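Local coordinates for kinesin-like protein Nod (Drosophila melanogaster, PDB 3DC4) that binds microtubules and hydrolyses ATP, and is required in meiosis for the distributive segregation of chromosomes that have not undergone exchange, at residues H196-L201 / A222-H227; G133-R138 / I226-K231. One frame throughout, in Å; residues are numbered along the deposited sequence.

Both contacts lie in the catalytic motor domain, and both put a helix against strand 220-229 of its central mixed sheet. Along the chain helix 127-141 comes first, then helix 192-204, then the strand, where both contacts end. Contact 1 uses the 222-227 part and contact 2 the 226-231 part, with centres about 14 Å apart; I226 and H227 belong to both. V224, I226 and V228, alternate residues of one strand, supply the touching side chains, so the two helices cover the same sheet face at successive places. Contact 1 lies nearer the nucleotide site than contact 2. Both are buried and apolar, and L128 of helix 127-141 also touches V224, which links them.

Contact 1 (H196-L201 / A222-H227); sequences HHILEL and AIVTIH
In the helix-on-sheet layer of the kinesin motor domain, I198 and L199 of helix 192-204 close on V224 of strand 220-229. One forked side chain meets two others, with 81 Å² buried in all. V224 has CG1 anti to its backbone nitrogen (chi1 176°), a torsion that turns the fork so that CG1 faces I198 and CG2 faces L199. I198 comes end-on: its CD1 lies 4.1 Å from V224 CG1, the two side chains reaching toward each other tip to tip. A less usual turn of I198, chi2 99°, is the one that places CD1 against that methyl. L199 instead crosses V224 at about a right angle and lays its CD2 4.1 Å from V224 CG2. These are dispersion contacts between buried methyls. A short branched valine suits a strand position under a helix, where longer side chains reach down to it: leucine spans the 8.5 Å between L199 CA and V224 CA, and I198 reaches V224 from its own position one residue earlier. V224 also touches M114 of a loop, L128 of helix 127-141 and F156 of strand 151-160. Its side chain is about 11 Å from the bound magnesium ion, close to the nucleotide site without belonging to it. In the kinesin motor fold helices flank a central mixed sheet; here helix 192-204 packs on one of its antiparallel strands, in the domain that carries the P-loop.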
# COMPACT_ATOMS: atom_id res chain seq x y z
N HIS A 196 8.74 4.09 -15.06
CA HIS A 196 9.99 3.35 -15.03
C HIS A 196 11.13 4.26 -14.59
O HIS A 196 11.99 3.86 -13.80
CB HIS A 196 10.27 2.74 -16.40
CG HIS A 196 11.50 1.90 -16.44
ND1 HIS A 196 12.77 2.42 -16.32
CD2 HIS A 196 11.66 0.56 -16.57
CE1 HIS A 196 13.66 1.45 -16.37
NE2 HIS A 196 13.01 0.30 -16.52
N HIS A 197 11.14 5.49 -15.10
CA HIS A 197 12.19 6.45 -14.74
C HIS A 197 12.20 6.76 -13.25
O HIS A 197 13.25 6.67 -12.60
CB HIS A 197 12.01 7.74 -15.53
CG HIS A 197 12.93 8.85 -15.10
ND1 HIS A 197 14.30 8.77 -15.21
CD2 HIS A 197 12.67 10.06 -14.56
CE1 HIS A 197 14.85 9.88 -14.75
NE2 HIS A 197 13.88 10.68 -14.35
N ILE A 198 11.04 7.14 -12.70
CA ILE A 198 10.98 7.48 -11.28
C ILE A 198 11.33 6.30 -10.38
O ILE A 198 11.95 6.47 -9.33
CB ILE A 198 9.58 8.05 -10.87
CG1 ILE A 198 8.53 6.94 -10.78
CG2 ILE A 198 9.15 9.12 -11.85
CD1 ILE A 198 8.26 6.46 -9.35
N LEU A 199 10.94 5.09 -10.79
CA LEU A 199 11.25 3.91 -9.98
C LEU A 199 12.73 3.60 -10.03
O LEU A 199 13.33 3.23 -9.01
CB LEU A 199 10.45 2.70 -10.47
CG LEU A 199 8.95 2.73 -10.17
CD1 LEU A 199 8.30 1.47 -10.72
CD2 LEU A 199 8.75 2.83 -8.66
N GLU A 200 13.33 3.75 -11.20
CA GLU A 200 14.75 3.50 -11.38
C GLU A 200 15.55 4.56 -10.62
O GLU A 200 16.51 4.24 -9.91
CB GLU A 200 15.11 3.53 -12.86
CG GLU A 200 16.57 3.22 -13.17
CD GLU A 200 16.88 3.30 -14.66
OE1 GLU A 200 16.33 2.49 -15.43
OE2 GLU A 200 17.67 4.19 -15.06
N LEU A 201 15.15 5.81 -10.78
CA LEU A 201 15.82 6.92 -10.10
C LEU A 201 15.73 6.76 -8.59
O LEU A 201 16.73 6.87 -7.89
CB LEU A 201 15.17 8.25 -10.51
CG LEU A 201 15.65 9.51 -9.78
CD1 LEU A 201 17.10 9.79 -10.13
CD2 LEU A 201 14.77 10.68 -10.16
N ALA A 222 9.02 1.87 1.69
CA ALA A 222 8.88 2.66 0.47
C ALA A 222 7.44 3.08 0.26
O ALA A 222 6.51 2.30 0.49
CB ALA A 222 9.38 1.88 -0.72
N ILE A 223 7.27 4.32 -0.19
CA ILE A 223 5.95 4.86 -0.46
C ILE A 223 5.95 5.57 -1.80
O ILE A 223 6.48 6.68 -1.92
CB ILE A 223 5.54 5.86 0.64
CG1 ILE A 223 5.55 5.14 2.00
CG2 ILE A 223 4.16 6.42 0.33
CD1 ILE A 223 5.59 6.08 3.20
N VAL A 224 5.41 4.92 -2.81
CA VAL A 224 5.33 5.53 -4.13
C VAL A 224 3.88 5.99 -4.26
O VAL A 224 2.95 5.20 -4.12
CB VAL A 224 5.67 4.53 -5.26
CG1 VAL A 224 5.48 5.19 -6.61
CG2 VAL A 224 7.11 4.07 -5.11
N THR A 225 3.71 7.27 -4.51
CA THR A 225 2.38 7.83 -4.63
C THR A 225 2.07 8.38 -6.00
O THR A 225 2.84 9.16 -6.56
CB THR A 225 2.17 8.95 -3.60
OG1 THR A 225 2.25 8.40 -2.28
CG2 THR A 225 0.81 9.62 -3.79
N ILE A 226 0.94 7.93 -6.54
CA ILE A 226 0.46 8.41 -7.82
C ILE A 226 -0.48 9.55 -7.46
O ILE A 226 -1.48 9.34 -6.77
CB ILE A 226 -0.31 7.31 -8.57
CG1 ILE A 226 0.66 6.22 -9.02
CG2 ILE A 226 -1.04 7.91 -9.77
CD1 ILE A 226 0.00 5.07 -9.79
N HIS A 227 -0.13 10.76 -7.89
CA HIS A 227 -0.93 11.95 -7.61
C HIS A 227 -1.78 12.34 -8.81
O HIS A 227 -1.29 12.39 -9.94
CB HIS A 227 -0.01 13.13 -7.27
CG HIS A 227 0.87 12.91 -6.08
ND1 HIS A 227 0.57 13.42 -4.83
CD2 HIS A 227 2.04 12.25 -5.95
CE1 HIS A 227 1.53 13.09 -3.99
NE2 HIS A 227 2.44 12.38 -4.64

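Contact 2 (G133-R138 / I226-K231)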
# COMPACT_ATOMS: atom_id res chain seq x y z
N GLY A 133 -1.79 2.46 -15.44
CA GLY A 133 -2.37 2.18 -16.74
C GLY A 133 -3.85 2.51 -16.78
O GLY A 133 -4.31 3.19 -17.69
N ASP A 134 -4.61 2.04 -15.79
CA ASP A 134 -6.05 2.30 -15.74
C ASP A 134 -6.37 3.76 -15.44
O ASP A 134 -7.42 4.27 -15.84
CB ASP A 134 -6.73 1.38 -14.72
CG ASP A 134 -6.85 -0.06 -15.21
OD1 ASP A 134 -7.35 -0.26 -16.34
OD2 ASP A 134 -6.46 -0.99 -14.47
N ILE A 135 -5.48 4.43 -14.72
CA ILE A 135 -5.67 5.84 -14.40
C ILE A 135 -5.57 6.65 -15.69
O ILE A 135 -6.43 7.49 -15.97
CB ILE A 135 -4.60 6.32 -13.40
CG1 ILE A 135 -4.87 5.70 -12.03
CG2 ILE A 135 -4.60 7.85 -13.31
CD1 ILE A 135 -3.76 5.93 -11.03
N PHE A 136 -4.54 6.40 -16.48
CA PHE A 136 -4.36 7.12 -17.74
C PHE A 136 -5.56 6.87 -18.66
O PHE A 136 -6.11 7.81 -19.23
CB PHE A 136 -3.09 6.66 -18.47
CG PHE A 136 -1.80 7.19 -17.88
CD1 PHE A 136 -1.73 8.47 -17.33
CD2 PHE A 136 -0.64 6.43 -17.94
CE1 PHE A 136 -0.52 8.98 -16.85
CE2 PHE A 136 0.57 6.93 -17.46
CZ PHE A 136 0.63 8.20 -16.92
N GLU A 137 -5.95 5.61 -18.78
CA GLU A 137 -7.06 5.24 -19.65
C GLU A 137 -8.35 6.00 -19.32
O GLU A 137 -9.00 6.54 -20.20
CB GLU A 137 -7.30 3.74 -19.55
CG GLU A 137 -8.44 3.23 -20.41
CD GLU A 137 -8.48 1.72 -20.46
OE1 GLU A 137 -7.49 1.13 -20.94
OE2 GLU A 137 -9.49 1.14 -20.02
N ARG A 138 -8.70 6.03 -18.04
CA ARG A 138 -9.91 6.72 -17.62
C ARG A 138 -9.79 8.23 -17.73
O ARG A 138 -10.78 8.92 -17.97
CB ARG A 138 -10.27 6.32 -16.19
CG ARG A 138 -10.54 4.84 -16.04
CD ARG A 138 -10.88 4.49 -14.62
NE ARG A 138 -11.15 3.06 -14.46
CZ ARG A 138 -11.48 2.49 -13.31
NH1 ARG A 138 -11.57 3.22 -12.21
NH2 ARG A 138 -11.70 1.18 -13.26
N ILE A 226 0.94 7.93 -6.54
CA ILE A 226 0.46 8.41 -7.82
C ILE A 226 -0.48 9.55 -7.46
O ILE A 226 -1.48 9.34 -6.77
CB ILE A 226 -0.31 7.31 -8.57
CG1 ILE A 226 0.66 6.22 -9.02
CG2 ILE A 226 -1.04 7.91 -9.77
CD1 ILE A 226 0.00 5.07 -9.79
N HIS A 227 -0.13 10.76 -7.89
CA HIS A 227 -0.93 11.95 -7.61
C HIS A 227 -1.78 12.34 -8.81
O HIS A 227 -1.29 12.39 -9.94
CB HIS A 227 -0.01 13.13 -7.27
CG HIS A 227 0.87 12.91 -6.08
ND1 HIS A 227 0.57 13.42 -4.83
CD2 HIS A 227 2.04 12.25 -5.95
CE1 HIS A 227 1.53 13.09 -3.99
NE2 HIS A 227 2.44 12.38 -4.64
N VAL A 228 -3.05 12.60 -8.54
CA VAL A 228 -4.01 13.02 -9.55
C VAL A 228 -4.35 14.45 -9.15
O VAL A 228 -5.00 14.68 -8.12
CB VAL A 228 -5.27 12.13 -9.51
CG1 VAL A 228 -6.33 12.66 -10.46
CG2 VAL A 228 -4.89 10.70 -9.90
N LYS A 229 -3.90 15.41 -9.96
CA LYS A 229 -4.11 16.82 -9.67
C LYS A 229 -4.91 17.61 -10.70
O LYS A 229 -4.71 17.46 -11.90
CB LYS A 229 -2.76 17.52 -9.48
CG LYS A 229 -1.96 17.10 -8.25
CD LYS A 229 -0.74 18.00 -8.08
CE LYS A 229 -0.07 17.79 -6.73
NZ LYS A 229 1.11 18.68 -6.59
N SER A 230 -5.81 18.45 -10.20
CA SER A 230 -6.63 19.32 -11.04
C SER A 230 -6.54 20.67 -10.35
O SER A 230 -6.01 20.78 -9.25
CB SER A 230 -8.09 18.87 -11.09
OG SER A 230 -8.80 19.34 -9.95
N LYS A 231 -7.09 21.70 -11.00
CA LYS A 231 -7.07 23.04 -10.45
C LYS A 231 -7.70 23.12 -9.07
O LYS A 231 -7.29 23.92 -8.24
CB LYS A 231 -7.80 24.00 -11.40
CG LYS A 231 -7.66 25.46 -11.04
CD LYS A 231 -8.28 26.36 -12.11
CE LYS A 231 -9.77 26.08 -12.28
NZ LYS A 231 -10.38 27.00 -13.27
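I135 is the centre of this contact: it buries 58 Å² of its own surface against the strand, and I226 and V228 bury 28 and 20 Å² of theirs against the helix. It lies on helix 127-141 and its side chain points at strand 220-229, where I226 and V228, two residues apart, face the helix while H227 between them turns to the other side of the sheet. The two branches of I135 divide the work. Its longer branch, with CG1 beside the backbone nitrogen (chi1 -71°), carries CD1 down to I226. There CD1 sits 3.6 Å from I226 CG2 and 4.1 Å from I226 CD1, so that a single methyl rests against both branches of its partner; the two isoleucines reach toward each other tip to tip. The shorter branch goes to V228, where I135 CG2 and V228 CG2 are 4.5 Å apart, a looser touch than the first. Isoleucine suits the helix position because its branching lets one residue serve two strand neighbours, and beta-branched I226 and V228 suit an extended strand while offering methyls to the helix. The closest CA atoms, those of I135 and V228, are 8.8 Å apart, a spacing these aliphatic side chains span.

Around this core the helix has another neighbour, helix 84-92, on which R138 lies, with a salt bridge to D88, while D134 is hydrogen-bonded to Y79. On the sheet, strand 220-229 runs between the antiparallel strands 151-160 and 234-241, whose V152 and M237 touch I226, and H227 on the far face is hydrogen-bonded to S155 and H234.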